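PDB 4H6X: thiazoline oxidase/subtilisin-like protease from Prochloron didemni, which probably cleaves the patellamide precursor peptide and transfers the freed acyl end to its N-terminus, closing a ring, in cyanobactin maturation. Local coordinates for residues Arg304-Lys309 and Pro333-Val338. Numbering follows the deposited sequence.
Sequences RTALLK and PGAMKV
Ala-306 and Ala-335 mark the crossing of two helical segments, 304-309 and 333-338, their CA atoms 4.9 Å apart. The axes approach to 8.3 Å at 134° between their N-to-C directions, so the segments cross 46° away from antiparallel. The close approach is consistent with the small side chains at the crossing: both are alanines, and Ala-306 CB and Ala-335 CB point across the interface, 4.3 Å from each other. The packing also brings methyl against backbone: Ala-335 CB lies 3.8 Å from Ala-306 O, a carbonyl that accepts a hydrogen bond from Thr-310 OG1. In the other direction, Ala-306 CB comes within 4.0 Å of Ala-335 O. The two segments belong to helices 300-309 and 332-340, the last two modelled helices of this subtilisin-like chain, and the contact is apolar packing between them, beside the long helix 273-293. Val-338 extends it on one flank: with CG1 anti to the backbone N (chi1 165°), that methyl reaches Ala-306 CB at 3.7 Å, while Thr-310 and Pro-343 touch the same side chain. Leu-307 starts out away from helix 332-340, yet its CD2 returns to 3.8 Å from Ala-335 CB. The leucine also meets Ser-284 and Leu-287 of helix 273-293, and Met-336 touches the same Leu-287 from segment 333-338.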
loop_
_atom_site.group_PDB
_atom_site.type_symbol
_atom_site.label_atom_id
_atom_site.label_comp_id
_atom_site.label_asym_id
_atom_site.label_seq_id
_atom_site.Cartn_x
_atom_site.Cartn_y
_atom_site.Cartn_z
ATOM N N ARG A 304 -6.684 -3.793 -13.350
ATOM C CA ARG A 304 -5.296 -3.510 -13.713
ATOM C C ARG A 304 -5.187 -2.878 -15.101
ATOM O O ARG A 304 -4.496 -1.875 -15.281
ATOM C CB ARG A 304 -4.438 -4.788 -13.635
ATOM C CG ARG A 304 -2.933 -4.545 -13.712
ATOM C CD ARG A 304 -2.147 -5.859 -13.735
ATOM N NE ARG A 304 -2.202 -6.439 -15.069
ATOM C CZ ARG A 304 -1.289 -6.253 -16.022
ATOM N NH1 ARG A 304 -0.200 -5.524 -15.795
ATOM N NH2 ARG A 304 -1.473 -6.808 -17.210
ATOM N N THR A 305 -5.862 -3.465 -16.082
ATOM C CA THR A 305 -5.720 -2.986 -17.463
ATOM C C THR A 305 -6.413 -1.633 -17.647
ATOM O O THR A 305 -5.890 -0.763 -18.341
ATOM C CB THR A 305 -6.240 -4.019 -18.499
ATOM O OG1 THR A 305 -7.531 -4.488 -18.102
ATOM C CG2 THR A 305 -5.306 -5.202 -18.579
ATOM N N ALA A 306 -7.572 -1.455 -17.005
ATOM C CA ALA A 306 -8.274 -0.164 -17.021
ATOM C C ALA A 306 -7.396 0.966 -16.504
ATOM O O ALA A 306 -7.370 2.045 -17.106
ATOM C CB ALA A 306 -9.573 -0.213 -16.232
ATOM N N LEU A 307 -6.676 0.712 -15.403
ATOM C CA LEU A 307 -5.734 1.678 -14.851
ATOM C C LEU A 307 -4.564 1.946 -15.787
ATOM O O LEU A 307 -4.192 3.107 -16.007
ATOM C CB LEU A 307 -5.227 1.252 -13.455
ATOM C CG LEU A 307 -6.253 1.280 -12.321
ATOM C CD1 LEU A 307 -5.734 0.544 -11.090
ATOM C CD2 LEU A 307 -6.666 2.715 -11.997
ATOM N N LEU A 308 -3.980 0.890 -16.350
ATOM C CA LEU A 308 -2.836 1.091 -17.243
ATOM C C LEU A 308 -3.215 1.769 -18.573
ATOM O O LEU A 308 -2.517 2.683 -19.016
ATOM C CB LEU A 308 -2.067 -0.214 -17.486
ATOM C CG LEU A 308 -1.379 -0.829 -16.252
ATOM C CD1 LEU A 308 -0.962 -2.256 -16.566
ATOM C CD2 LEU A 308 -0.175 -0.003 -15.794
ATOM N N LYS A 309 -4.313 1.321 -19.184
ATOM C CA LYS A 309 -4.770 1.853 -20.478
ATOM C C LYS A 309 -5.153 3.324 -20.427
ATOM O O LYS A 309 -5.001 4.038 -21.412
ATOM C CB LYS A 309 -5.969 1.043 -21.006
ATOM C CG LYS A 309 -5.585 -0.320 -21.567
ATOM C CD LYS A 309 -4.623 -0.196 -22.745
ATOM C CE LYS A 309 -4.788 -1.366 -23.712
ATOM N NZ LYS A 309 -3.824 -1.287 -24.845
ATOM N N PRO A 333 -10.785 8.906 -13.296
ATOM C CA PRO A 333 -11.977 9.110 -14.157
ATOM C C PRO A 333 -11.951 8.252 -15.433
ATOM O O PRO A 333 -12.957 7.622 -15.784
ATOM C CB PRO A 333 -11.903 10.614 -14.508
ATOM C CG PRO A 333 -11.099 11.223 -13.399
ATOM C CD PRO A 333 -10.064 10.172 -13.054
ATOM N N GLY A 334 -10.812 8.209 -16.116
ATOM C CA GLY A 334 -10.678 7.349 -17.308
ATOM C C GLY A 334 -10.897 5.865 -17.016
ATOM O O GLY A 334 -11.549 5.151 -17.793
ATOM N N ALA A 335 -10.358 5.392 -15.888
ATOM C CA ALA A 335 -10.478 3.988 -15.498
ATOM C C ALA A 335 -11.915 3.629 -15.107
ATOM O O ALA A 335 -12.388 2.521 -15.379
ATOM C CB ALA A 335 -9.508 3.661 -14.363
ATOM N N MET A 336 -12.614 4.584 -14.496
ATOM C CA MET A 336 -14.024 4.403 -14.160
ATOM C C MET A 336 -14.859 4.260 -15.429
ATOM O O MET A 336 -15.725 3.394 -15.525
ATOM C CB MET A 336 -14.541 5.595 -13.361
ATOM C CG MET A 336 -13.883 5.775 -12.010
ATOM S SD MET A 336 -14.712 4.769 -10.787
ATOM C CE MET A 336 -16.080 5.835 -10.356
ATOM N N LYS A 337 -14.597 5.126 -16.398
ATOM C CA LYS A 337 -15.297 5.053 -17.677
ATOM C C LYS A 337 -15.090 3.677 -18.321
ATOM O O LYS A 337 -16.041 3.076 -18.812
ATOM C CB LYS A 337 -14.846 6.184 -18.602
ATOM C CG LYS A 337 -15.832 6.474 -19.724
ATOM C CD LYS A 337 -16.047 7.972 -19.902
ATOM C CE LYS A 337 -14.807 8.681 -20.434
ATOM N NZ LYS A 337 -14.703 10.072 -19.894
ATOM N N VAL A 338 -13.862 3.162 -18.282
ATOM C CA VAL A 338 -13.565 1.844 -18.861
ATOM C C VAL A 338 -14.303 0.733 -18.116
ATOM O O VAL A 338 -14.868 -0.161 -18.730
ATOM C CB VAL A 338 -12.041 1.547 -18.899
ATOM C CG1 VAL A 338 -11.771 0.062 -19.140
ATOM C CG2 VAL A 338 -11.348 2.382 -19.974
#